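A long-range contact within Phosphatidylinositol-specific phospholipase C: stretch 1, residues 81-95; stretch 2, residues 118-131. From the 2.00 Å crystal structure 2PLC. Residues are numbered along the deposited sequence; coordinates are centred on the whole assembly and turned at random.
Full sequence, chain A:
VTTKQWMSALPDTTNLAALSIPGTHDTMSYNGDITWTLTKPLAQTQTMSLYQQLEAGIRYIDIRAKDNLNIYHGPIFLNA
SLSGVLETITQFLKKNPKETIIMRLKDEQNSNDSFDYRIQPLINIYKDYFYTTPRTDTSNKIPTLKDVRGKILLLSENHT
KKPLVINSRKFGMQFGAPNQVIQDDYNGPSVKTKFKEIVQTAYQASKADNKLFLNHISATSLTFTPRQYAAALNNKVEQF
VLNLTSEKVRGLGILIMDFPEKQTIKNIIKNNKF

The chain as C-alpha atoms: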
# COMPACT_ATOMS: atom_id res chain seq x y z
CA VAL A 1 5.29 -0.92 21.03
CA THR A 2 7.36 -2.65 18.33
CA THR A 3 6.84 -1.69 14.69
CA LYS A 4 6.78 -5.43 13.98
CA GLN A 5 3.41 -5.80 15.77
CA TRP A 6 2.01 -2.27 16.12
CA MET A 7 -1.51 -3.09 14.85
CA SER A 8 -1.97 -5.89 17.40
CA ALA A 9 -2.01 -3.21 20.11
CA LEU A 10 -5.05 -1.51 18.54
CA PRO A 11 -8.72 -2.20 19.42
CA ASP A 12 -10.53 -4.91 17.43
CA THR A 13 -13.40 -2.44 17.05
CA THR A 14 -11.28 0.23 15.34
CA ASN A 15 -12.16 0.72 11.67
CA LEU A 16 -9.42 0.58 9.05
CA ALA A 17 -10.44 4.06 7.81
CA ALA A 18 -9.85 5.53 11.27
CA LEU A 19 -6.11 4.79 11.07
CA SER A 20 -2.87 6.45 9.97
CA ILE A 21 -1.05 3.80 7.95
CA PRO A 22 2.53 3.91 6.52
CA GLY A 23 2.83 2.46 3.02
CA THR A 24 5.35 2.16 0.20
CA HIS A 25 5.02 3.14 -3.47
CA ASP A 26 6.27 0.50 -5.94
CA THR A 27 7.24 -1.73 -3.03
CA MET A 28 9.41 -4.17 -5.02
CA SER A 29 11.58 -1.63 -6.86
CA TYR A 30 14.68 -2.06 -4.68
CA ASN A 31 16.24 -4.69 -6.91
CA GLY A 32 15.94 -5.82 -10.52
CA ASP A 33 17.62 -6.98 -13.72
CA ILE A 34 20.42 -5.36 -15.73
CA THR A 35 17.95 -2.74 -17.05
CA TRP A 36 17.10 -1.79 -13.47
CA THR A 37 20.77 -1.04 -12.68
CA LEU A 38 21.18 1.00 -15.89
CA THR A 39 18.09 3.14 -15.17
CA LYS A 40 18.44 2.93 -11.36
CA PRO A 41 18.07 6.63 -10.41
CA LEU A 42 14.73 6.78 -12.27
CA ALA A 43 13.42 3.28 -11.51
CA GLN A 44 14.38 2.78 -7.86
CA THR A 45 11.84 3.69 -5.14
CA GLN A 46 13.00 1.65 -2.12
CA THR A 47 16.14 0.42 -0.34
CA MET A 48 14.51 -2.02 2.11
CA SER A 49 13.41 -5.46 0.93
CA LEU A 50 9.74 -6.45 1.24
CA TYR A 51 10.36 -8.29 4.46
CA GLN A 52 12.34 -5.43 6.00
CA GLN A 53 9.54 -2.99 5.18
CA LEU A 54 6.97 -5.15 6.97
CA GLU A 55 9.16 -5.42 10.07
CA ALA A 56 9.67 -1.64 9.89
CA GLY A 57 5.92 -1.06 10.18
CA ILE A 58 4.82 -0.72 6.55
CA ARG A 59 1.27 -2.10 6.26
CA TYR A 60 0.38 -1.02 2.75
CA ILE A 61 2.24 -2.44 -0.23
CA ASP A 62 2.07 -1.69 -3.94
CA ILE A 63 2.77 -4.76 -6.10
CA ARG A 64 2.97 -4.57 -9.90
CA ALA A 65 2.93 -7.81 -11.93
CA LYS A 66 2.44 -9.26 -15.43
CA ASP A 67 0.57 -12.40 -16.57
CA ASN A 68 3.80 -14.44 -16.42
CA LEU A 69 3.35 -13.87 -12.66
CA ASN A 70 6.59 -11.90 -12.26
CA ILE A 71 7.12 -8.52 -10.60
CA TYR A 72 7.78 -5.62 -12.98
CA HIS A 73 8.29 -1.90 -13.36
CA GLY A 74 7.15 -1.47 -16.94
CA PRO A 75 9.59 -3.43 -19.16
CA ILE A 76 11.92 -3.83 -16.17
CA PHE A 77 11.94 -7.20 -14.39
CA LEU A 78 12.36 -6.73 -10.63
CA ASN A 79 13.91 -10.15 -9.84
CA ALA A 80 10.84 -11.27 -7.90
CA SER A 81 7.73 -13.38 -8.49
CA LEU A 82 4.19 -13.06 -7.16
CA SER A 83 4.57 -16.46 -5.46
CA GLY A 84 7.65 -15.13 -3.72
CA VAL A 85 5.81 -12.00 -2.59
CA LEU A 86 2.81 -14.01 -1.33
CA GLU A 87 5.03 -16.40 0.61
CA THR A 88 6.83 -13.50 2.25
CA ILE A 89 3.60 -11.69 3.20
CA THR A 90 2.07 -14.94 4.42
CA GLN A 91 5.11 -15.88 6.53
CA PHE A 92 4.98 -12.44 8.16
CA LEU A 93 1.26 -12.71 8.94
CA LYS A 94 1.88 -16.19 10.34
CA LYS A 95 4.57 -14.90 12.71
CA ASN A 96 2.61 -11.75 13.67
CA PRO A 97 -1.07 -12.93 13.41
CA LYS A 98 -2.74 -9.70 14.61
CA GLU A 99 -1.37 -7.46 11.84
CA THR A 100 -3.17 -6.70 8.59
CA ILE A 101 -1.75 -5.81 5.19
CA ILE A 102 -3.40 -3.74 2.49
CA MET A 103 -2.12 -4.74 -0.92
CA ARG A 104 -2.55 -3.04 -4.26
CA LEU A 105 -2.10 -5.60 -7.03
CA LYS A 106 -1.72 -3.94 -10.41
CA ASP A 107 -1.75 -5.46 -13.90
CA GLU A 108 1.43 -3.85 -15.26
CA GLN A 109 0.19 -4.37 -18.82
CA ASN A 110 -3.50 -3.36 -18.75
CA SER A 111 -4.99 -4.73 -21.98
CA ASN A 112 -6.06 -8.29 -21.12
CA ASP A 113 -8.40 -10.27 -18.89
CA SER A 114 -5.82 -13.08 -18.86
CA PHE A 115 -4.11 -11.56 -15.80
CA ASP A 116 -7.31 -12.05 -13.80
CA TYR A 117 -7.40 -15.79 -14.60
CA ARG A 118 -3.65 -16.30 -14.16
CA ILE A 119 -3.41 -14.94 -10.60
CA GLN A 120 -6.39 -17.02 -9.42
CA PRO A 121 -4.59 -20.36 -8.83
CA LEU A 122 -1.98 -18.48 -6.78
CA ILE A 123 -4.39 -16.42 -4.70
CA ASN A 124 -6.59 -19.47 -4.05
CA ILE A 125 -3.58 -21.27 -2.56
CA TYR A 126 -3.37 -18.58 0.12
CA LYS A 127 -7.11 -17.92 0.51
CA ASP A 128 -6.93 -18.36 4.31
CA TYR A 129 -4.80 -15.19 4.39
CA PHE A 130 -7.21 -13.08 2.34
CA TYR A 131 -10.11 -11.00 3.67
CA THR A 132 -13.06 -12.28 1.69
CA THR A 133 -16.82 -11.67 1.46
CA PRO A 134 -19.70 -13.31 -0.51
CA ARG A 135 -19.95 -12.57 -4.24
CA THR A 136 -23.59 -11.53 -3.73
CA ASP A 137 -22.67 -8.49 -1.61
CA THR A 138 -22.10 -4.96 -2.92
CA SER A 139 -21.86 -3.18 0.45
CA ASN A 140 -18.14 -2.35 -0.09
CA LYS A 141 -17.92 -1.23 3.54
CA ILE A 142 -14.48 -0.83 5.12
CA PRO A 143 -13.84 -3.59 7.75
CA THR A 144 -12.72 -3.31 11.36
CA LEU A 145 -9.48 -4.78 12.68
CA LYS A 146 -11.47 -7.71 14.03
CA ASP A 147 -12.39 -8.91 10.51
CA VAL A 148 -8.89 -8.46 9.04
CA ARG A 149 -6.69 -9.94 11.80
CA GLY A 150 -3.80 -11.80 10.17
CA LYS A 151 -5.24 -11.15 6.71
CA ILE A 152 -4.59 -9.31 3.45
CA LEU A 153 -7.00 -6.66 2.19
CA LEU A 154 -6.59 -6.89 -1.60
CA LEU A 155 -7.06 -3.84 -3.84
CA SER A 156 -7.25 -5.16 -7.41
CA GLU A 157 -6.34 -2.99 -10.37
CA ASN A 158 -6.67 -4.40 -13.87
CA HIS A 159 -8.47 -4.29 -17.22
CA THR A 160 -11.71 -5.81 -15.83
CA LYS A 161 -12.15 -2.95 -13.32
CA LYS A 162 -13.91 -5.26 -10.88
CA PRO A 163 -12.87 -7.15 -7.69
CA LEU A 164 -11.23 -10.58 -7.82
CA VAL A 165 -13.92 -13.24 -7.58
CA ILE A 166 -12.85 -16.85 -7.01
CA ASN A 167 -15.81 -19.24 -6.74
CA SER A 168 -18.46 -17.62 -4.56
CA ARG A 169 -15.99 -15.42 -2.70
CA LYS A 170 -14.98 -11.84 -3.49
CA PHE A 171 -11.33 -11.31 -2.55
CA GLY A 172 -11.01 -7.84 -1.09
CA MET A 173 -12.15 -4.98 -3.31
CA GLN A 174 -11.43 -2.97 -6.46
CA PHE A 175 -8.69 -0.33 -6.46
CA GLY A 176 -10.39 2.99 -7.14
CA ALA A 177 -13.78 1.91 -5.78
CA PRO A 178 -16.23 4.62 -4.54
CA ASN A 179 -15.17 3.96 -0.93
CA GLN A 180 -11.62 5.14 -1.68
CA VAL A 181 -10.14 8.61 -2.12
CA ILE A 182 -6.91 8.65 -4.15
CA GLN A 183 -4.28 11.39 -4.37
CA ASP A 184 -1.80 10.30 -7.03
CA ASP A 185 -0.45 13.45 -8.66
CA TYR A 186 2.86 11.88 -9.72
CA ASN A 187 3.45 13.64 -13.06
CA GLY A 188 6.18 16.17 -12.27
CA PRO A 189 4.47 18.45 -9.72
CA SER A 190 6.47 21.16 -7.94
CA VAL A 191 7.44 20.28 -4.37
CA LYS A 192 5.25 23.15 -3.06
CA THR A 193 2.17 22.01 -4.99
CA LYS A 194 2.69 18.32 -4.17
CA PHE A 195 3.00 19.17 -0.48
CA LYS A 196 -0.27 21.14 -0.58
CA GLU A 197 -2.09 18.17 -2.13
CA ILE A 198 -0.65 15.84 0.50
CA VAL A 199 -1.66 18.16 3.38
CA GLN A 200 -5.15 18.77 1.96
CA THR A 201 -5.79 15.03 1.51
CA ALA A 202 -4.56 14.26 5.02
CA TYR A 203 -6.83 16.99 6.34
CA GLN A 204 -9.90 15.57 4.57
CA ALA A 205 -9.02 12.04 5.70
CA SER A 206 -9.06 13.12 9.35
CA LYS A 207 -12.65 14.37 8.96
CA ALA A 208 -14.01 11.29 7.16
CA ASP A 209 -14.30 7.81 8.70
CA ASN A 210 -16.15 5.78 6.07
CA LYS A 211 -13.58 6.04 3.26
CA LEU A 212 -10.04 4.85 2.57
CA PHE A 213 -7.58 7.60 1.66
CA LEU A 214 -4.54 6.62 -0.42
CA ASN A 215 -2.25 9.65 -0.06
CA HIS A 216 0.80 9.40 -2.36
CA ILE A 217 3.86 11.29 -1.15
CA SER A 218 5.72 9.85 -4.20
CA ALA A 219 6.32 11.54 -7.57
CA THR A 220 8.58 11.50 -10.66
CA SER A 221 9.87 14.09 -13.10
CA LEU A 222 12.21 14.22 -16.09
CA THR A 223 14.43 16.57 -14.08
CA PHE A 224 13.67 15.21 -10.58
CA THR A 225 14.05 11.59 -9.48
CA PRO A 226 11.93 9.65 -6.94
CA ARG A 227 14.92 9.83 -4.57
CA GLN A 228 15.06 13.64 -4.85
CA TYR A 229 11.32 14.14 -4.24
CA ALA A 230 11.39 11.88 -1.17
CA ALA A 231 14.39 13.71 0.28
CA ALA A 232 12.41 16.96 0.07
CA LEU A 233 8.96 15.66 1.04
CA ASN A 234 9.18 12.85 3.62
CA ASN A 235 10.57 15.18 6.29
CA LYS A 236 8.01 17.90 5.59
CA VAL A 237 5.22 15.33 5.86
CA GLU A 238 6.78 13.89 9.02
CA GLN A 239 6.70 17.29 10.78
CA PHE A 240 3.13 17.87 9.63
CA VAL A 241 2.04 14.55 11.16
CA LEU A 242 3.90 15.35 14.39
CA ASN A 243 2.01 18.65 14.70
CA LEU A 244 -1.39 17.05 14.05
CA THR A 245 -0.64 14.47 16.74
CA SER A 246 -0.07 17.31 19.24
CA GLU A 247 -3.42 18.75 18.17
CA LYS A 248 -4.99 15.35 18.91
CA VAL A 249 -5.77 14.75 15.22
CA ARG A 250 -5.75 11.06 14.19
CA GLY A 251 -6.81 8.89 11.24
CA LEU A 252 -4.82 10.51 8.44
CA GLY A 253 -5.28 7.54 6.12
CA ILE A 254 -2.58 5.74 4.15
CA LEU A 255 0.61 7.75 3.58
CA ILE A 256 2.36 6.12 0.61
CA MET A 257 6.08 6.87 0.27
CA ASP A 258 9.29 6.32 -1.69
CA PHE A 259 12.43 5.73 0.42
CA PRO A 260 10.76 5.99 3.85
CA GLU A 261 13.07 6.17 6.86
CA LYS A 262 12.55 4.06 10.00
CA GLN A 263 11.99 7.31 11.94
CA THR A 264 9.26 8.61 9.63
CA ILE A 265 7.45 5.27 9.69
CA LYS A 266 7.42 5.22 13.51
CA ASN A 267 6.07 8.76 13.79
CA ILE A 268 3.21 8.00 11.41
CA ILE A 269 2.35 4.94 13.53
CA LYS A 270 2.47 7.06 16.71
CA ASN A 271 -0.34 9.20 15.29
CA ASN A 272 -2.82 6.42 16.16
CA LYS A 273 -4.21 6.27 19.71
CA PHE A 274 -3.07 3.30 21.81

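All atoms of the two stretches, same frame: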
# COMPACT_ATOMS: atom_id res chain seq x y z
N SER A 81 8.93 -12.76 -7.94
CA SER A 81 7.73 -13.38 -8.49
C SER A 81 6.58 -13.15 -7.52
O SER A 81 6.80 -12.87 -6.33
CB SER A 81 7.95 -14.88 -8.70
OG SER A 81 8.35 -15.51 -7.50
N LEU A 82 5.36 -13.26 -8.01
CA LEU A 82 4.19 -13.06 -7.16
C LEU A 82 4.15 -14.13 -6.07
O LEU A 82 3.80 -13.84 -4.93
CB LEU A 82 2.91 -13.06 -7.99
CG LEU A 82 1.66 -12.58 -7.27
CD1 LEU A 82 1.92 -11.23 -6.60
CD2 LEU A 82 0.50 -12.47 -8.25
N SER A 83 4.55 -15.35 -6.42
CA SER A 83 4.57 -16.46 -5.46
C SER A 83 5.55 -16.14 -4.34
O SER A 83 5.29 -16.45 -3.17
CB SER A 83 4.96 -17.77 -6.15
OG SER A 83 6.26 -17.70 -6.70
N GLY A 84 6.65 -15.49 -4.70
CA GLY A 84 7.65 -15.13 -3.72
C GLY A 84 7.10 -14.08 -2.78
O GLY A 84 7.27 -14.16 -1.56
N VAL A 85 6.42 -13.09 -3.35
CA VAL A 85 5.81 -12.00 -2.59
C VAL A 85 4.76 -12.57 -1.63
O VAL A 85 4.77 -12.26 -0.43
CB VAL A 85 5.16 -10.95 -3.53
CG1 VAL A 85 4.40 -9.92 -2.73
CG2 VAL A 85 6.24 -10.27 -4.36
N LEU A 86 3.86 -13.41 -2.15
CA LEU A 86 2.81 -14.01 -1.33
C LEU A 86 3.36 -14.85 -0.19
O LEU A 86 2.83 -14.81 0.92
CB LEU A 86 1.86 -14.85 -2.19
CG LEU A 86 1.02 -14.04 -3.18
CD1 LEU A 86 0.07 -14.95 -3.94
CD2 LEU A 86 0.24 -12.97 -2.43
N GLU A 87 4.45 -15.58 -0.44
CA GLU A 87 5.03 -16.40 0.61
C GLU A 87 5.64 -15.54 1.70
O GLU A 87 5.57 -15.87 2.89
CB GLU A 87 6.08 -17.36 0.06
CG GLU A 87 6.85 -18.06 1.17
CD GLU A 87 7.54 -19.31 0.71
OE1 GLU A 87 8.65 -19.20 0.15
OE2 GLU A 87 6.98 -20.40 0.94
N THR A 88 6.23 -14.42 1.30
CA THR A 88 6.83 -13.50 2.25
C THR A 88 5.75 -12.87 3.12
O THR A 88 5.86 -12.88 4.34
CB THR A 88 7.63 -12.40 1.53
OG1 THR A 88 8.68 -12.99 0.75
CG2 THR A 88 8.24 -11.43 2.54
N ILE A 89 4.71 -12.33 2.48
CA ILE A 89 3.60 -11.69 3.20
C ILE A 89 2.97 -12.67 4.18
O ILE A 89 2.74 -12.36 5.34
CB ILE A 89 2.48 -11.24 2.25
CG1 ILE A 89 3.04 -10.40 1.10
CG2 ILE A 89 1.44 -10.46 3.02
CD1 ILE A 89 3.86 -9.23 1.55
N THR A 90 2.68 -13.86 3.66
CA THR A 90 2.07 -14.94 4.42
C THR A 90 2.91 -15.38 5.61
O THR A 90 2.37 -15.60 6.70
CB THR A 90 1.77 -16.10 3.48
OG1 THR A 90 0.67 -15.73 2.64
CG2 THR A 90 1.42 -17.34 4.25
N GLN A 91 4.23 -15.48 5.43
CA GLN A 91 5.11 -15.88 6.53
C GLN A 91 5.11 -14.81 7.62
O GLN A 91 5.20 -15.13 8.81
CB GLN A 91 6.53 -16.11 6.02
CG GLN A 91 6.72 -17.44 5.30
CD GLN A 91 6.34 -18.64 6.16
OE1 GLN A 91 7.01 -18.95 7.14
NE2 GLN A 91 5.25 -19.31 5.79
N PHE A 92 5.00 -13.55 7.21
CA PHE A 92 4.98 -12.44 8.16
C PHE A 92 3.69 -12.46 8.97
O PHE A 92 3.71 -12.28 10.19
CB PHE A 92 5.10 -11.10 7.43
CG PHE A 92 5.01 -9.92 8.34
CD1 PHE A 92 6.11 -9.53 9.09
CD2 PHE A 92 3.83 -9.21 8.47
CE1 PHE A 92 6.03 -8.45 9.97
CE2 PHE A 92 3.73 -8.13 9.35
CZ PHE A 92 4.84 -7.75 10.10
N LEU A 93 2.57 -12.66 8.29
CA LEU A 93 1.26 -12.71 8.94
C LEU A 93 1.10 -13.93 9.83
O LEU A 93 0.26 -13.94 10.73
CB LEU A 93 0.15 -12.69 7.89
CG LEU A 93 -0.01 -11.36 7.17
CD1 LEU A 93 -1.04 -11.49 6.07
CD2 LEU A 93 -0.41 -10.29 8.18
N LYS A 94 1.91 -14.96 9.57
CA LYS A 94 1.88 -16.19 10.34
C LYS A 94 2.63 -15.97 11.65
O LYS A 94 2.22 -16.44 12.71
CB LYS A 94 2.54 -17.32 9.54
CG LYS A 94 2.49 -18.69 10.20
CD LYS A 94 3.24 -19.75 9.39
CE LYS A 94 2.58 -20.00 8.04
NZ LYS A 94 3.24 -21.11 7.28
N LYS A 95 3.72 -15.21 11.56
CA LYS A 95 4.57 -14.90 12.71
C LYS A 95 3.95 -13.82 13.60
O LYS A 95 4.08 -13.84 14.82
CB LYS A 95 5.94 -14.45 12.20
CG LYS A 95 7.11 -14.77 13.11
CD LYS A 95 8.10 -13.61 13.15
CE LYS A 95 8.46 -13.14 11.75
NZ LYS A 95 8.63 -11.66 11.73
N ARG A 118 -4.97 -15.81 -14.52
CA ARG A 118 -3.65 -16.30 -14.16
C ARG A 118 -3.33 -16.23 -12.67
O ARG A 118 -2.76 -17.18 -12.12
CB ARG A 118 -2.57 -15.57 -14.95
CG ARG A 118 -2.43 -16.00 -16.40
CD ARG A 118 -2.08 -17.49 -16.51
NE ARG A 118 -0.90 -17.85 -15.73
CZ ARG A 118 0.35 -17.82 -16.18
NH1 ARG A 118 0.62 -17.44 -17.42
NH2 ARG A 118 1.36 -18.15 -15.37
N ILE A 119 -3.69 -15.12 -12.03
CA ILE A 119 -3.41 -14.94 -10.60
C ILE A 119 -4.30 -15.78 -9.68
O ILE A 119 -3.96 -16.00 -8.52
CB ILE A 119 -3.56 -13.46 -10.16
CG1 ILE A 119 -4.97 -12.95 -10.48
CG2 ILE A 119 -2.48 -12.61 -10.81
CD1 ILE A 119 -5.25 -11.55 -9.98
N GLN A 120 -5.44 -16.24 -10.20
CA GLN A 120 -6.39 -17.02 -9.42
C GLN A 120 -5.84 -18.27 -8.72
O GLN A 120 -6.04 -18.43 -7.51
CB GLN A 120 -7.63 -17.37 -10.25
CG GLN A 120 -8.50 -16.17 -10.56
CD GLN A 120 -9.80 -16.53 -11.25
OE1 GLN A 120 -10.21 -17.69 -11.26
NE2 GLN A 120 -10.46 -15.53 -11.83
N PRO A 121 -5.15 -19.15 -9.45
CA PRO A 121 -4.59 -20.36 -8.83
C PRO A 121 -3.64 -20.04 -7.68
O PRO A 121 -3.57 -20.78 -6.70
CB PRO A 121 -3.85 -21.03 -9.99
CG PRO A 121 -4.66 -20.62 -11.18
CD PRO A 121 -4.91 -19.16 -10.91
N LEU A 122 -2.93 -18.92 -7.80
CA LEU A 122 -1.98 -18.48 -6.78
C LEU A 122 -2.66 -17.90 -5.55
O LEU A 122 -2.26 -18.18 -4.43
CB LEU A 122 -1.04 -17.43 -7.36
CG LEU A 122 0.43 -17.81 -7.44
CD1 LEU A 122 1.22 -16.57 -7.81
CD2 LEU A 122 0.92 -18.37 -6.11
N ILE A 123 -3.65 -17.04 -5.78
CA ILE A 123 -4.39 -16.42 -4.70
C ILE A 123 -5.16 -17.49 -3.92
O ILE A 123 -5.11 -17.52 -2.69
CB ILE A 123 -5.38 -15.35 -5.23
CG1 ILE A 123 -4.62 -14.21 -5.93
CG2 ILE A 123 -6.24 -14.80 -4.10
CD1 ILE A 123 -3.58 -13.52 -5.05
N ASN A 124 -5.81 -18.39 -4.65
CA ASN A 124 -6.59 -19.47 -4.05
C ASN A 124 -5.77 -20.37 -3.12
O ASN A 124 -6.32 -20.97 -2.19
CB ASN A 124 -7.24 -20.31 -5.15
CG ASN A 124 -8.28 -21.26 -4.62
OD1 ASN A 124 -9.15 -20.87 -3.83
ND2 ASN A 124 -8.20 -22.52 -5.03
N ILE A 125 -4.48 -20.47 -3.38
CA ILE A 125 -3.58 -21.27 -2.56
C ILE A 125 -3.42 -20.65 -1.17
O ILE A 125 -3.25 -21.35 -0.17
CB ILE A 125 -2.18 -21.38 -3.23
CG1 ILE A 125 -2.30 -22.16 -4.54
CG2 ILE A 125 -1.18 -22.05 -2.32
CD1 ILE A 125 -3.11 -23.44 -4.40
N TYR A 126 -3.52 -19.32 -1.12
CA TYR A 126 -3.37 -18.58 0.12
C TYR A 126 -4.67 -17.92 0.58
O TYR A 126 -4.64 -16.96 1.34
CB TYR A 126 -2.30 -17.50 -0.05
CG TYR A 126 -0.92 -18.05 -0.34
CD1 TYR A 126 -0.13 -18.57 0.69
CD2 TYR A 126 -0.40 -18.04 -1.63
CE1 TYR A 126 1.14 -19.05 0.44
CE2 TYR A 126 0.88 -18.53 -1.89
CZ TYR A 126 1.64 -19.03 -0.85
OH TYR A 126 2.91 -19.49 -1.08
N LYS A 127 -5.80 -18.48 0.16
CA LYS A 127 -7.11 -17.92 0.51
C LYS A 127 -7.38 -17.71 2.01
O LYS A 127 -8.13 -16.81 2.38
CB LYS A 127 -8.24 -18.73 -0.13
CG LYS A 127 -8.33 -20.17 0.33
CD LYS A 127 -9.44 -20.89 -0.43
CE LYS A 127 -9.66 -22.28 0.13
NZ LYS A 127 -10.08 -22.24 1.57
N ASP A 128 -6.74 -18.51 2.86
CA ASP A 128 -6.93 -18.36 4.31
C ASP A 128 -6.29 -17.08 4.84
O ASP A 128 -6.53 -16.69 5.98
CB ASP A 128 -6.38 -19.57 5.06
CG ASP A 128 -7.23 -20.82 4.87
OD1 ASP A 128 -8.47 -20.69 4.72
OD2 ASP A 128 -6.66 -21.93 4.88
N TYR A 129 -5.48 -16.43 4.00
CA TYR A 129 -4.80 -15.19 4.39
C TYR A 129 -5.41 -13.97 3.71
O TYR A 129 -4.88 -12.87 3.81
CB TYR A 129 -3.30 -15.27 4.08
CG TYR A 129 -2.55 -16.25 4.94
CD1 TYR A 129 -2.06 -15.87 6.19
CD2 TYR A 129 -2.33 -17.56 4.51
CE1 TYR A 129 -1.37 -16.77 7.00
CE2 TYR A 129 -1.64 -18.47 5.31
CZ TYR A 129 -1.16 -18.07 6.55
OH TYR A 129 -0.45 -18.95 7.33
N PHE A 130 -6.53 -14.17 3.03
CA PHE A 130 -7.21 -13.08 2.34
C PHE A 130 -8.57 -12.74 2.94
O PHE A 130 -9.36 -13.64 3.25
CB PHE A 130 -7.38 -13.40 0.85
CG PHE A 130 -6.16 -13.12 0.04
CD1 PHE A 130 -5.14 -14.07 -0.06
CD2 PHE A 130 -6.00 -11.90 -0.60
CE1 PHE A 130 -3.98 -13.80 -0.77
CE2 PHE A 130 -4.84 -11.62 -1.32
CZ PHE A 130 -3.83 -12.58 -1.41
N TYR A 131 -8.82 -11.45 3.15
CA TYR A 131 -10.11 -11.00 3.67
C TYR A 131 -11.07 -11.21 2.51
O TYR A 131 -10.88 -10.65 1.43
CB TYR A 131 -10.09 -9.53 4.05
CG TYR A 131 -11.48 -8.94 4.27
CD1 TYR A 131 -12.21 -9.23 5.42
CD2 TYR A 131 -12.04 -8.08 3.32
CE1 TYR A 131 -13.47 -8.67 5.62
CE2 TYR A 131 -13.29 -7.52 3.52
CZ TYR A 131 -14.00 -7.82 4.67
OH TYR A 131 -15.23 -7.24 4.86
O HOH W 1 4.47 -19.18 -3.28
O HOH W 2 3.95 -20.28 1.20

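Helix 82-95 lies beside the helix that enters stretch 2 at its start, the two running in nearly the same direction (21° between axes) with a closest approach of 10.7 Å. Beyond that helix the chain continues through Tyr126 and a 3-10 segment, 127-129, and the nearest CA pairs are Ser83 with Leu122, Leu86 with Tyr126 and Thr90 with Tyr129.

The contact is mainly apolar, made by van der Waals packing of side chains. Leu82 CD2 meets Ile119 CG2 and Leu82 CB meets Leu122 CD1, both at 3.9 Å. One turn on, Leu86 points toward stretch 2 and gathers several partners: its CD1 lies 4.1 Å from both Leu122 CD2 and Ile123 CD1, its CB 3.8 Å from Tyr126 CE2, and its CD2 approaches the edge of the Phe130 ring, 4.2 Å from CZ.

Tyr129 has the largest area covered by the other stretch. Thr90 CG2 sits over one face of its ring, 3.6 Å from the centroid, in a CH-pi contact. Thr90 OG1 donates to Leu86 O (2.9 Å) within its own helix, yet also lies 3.5 Å from Tyr126 CD1.

No direct hydrogen bond joins the stretches; water does so at the exposed margin. Tyr126 OH binds two waters, at 2.7 and 2.6 Å; the first donates to Ser83 O (2.9 Å), the second to Glu87 OE2 (3.0 Å).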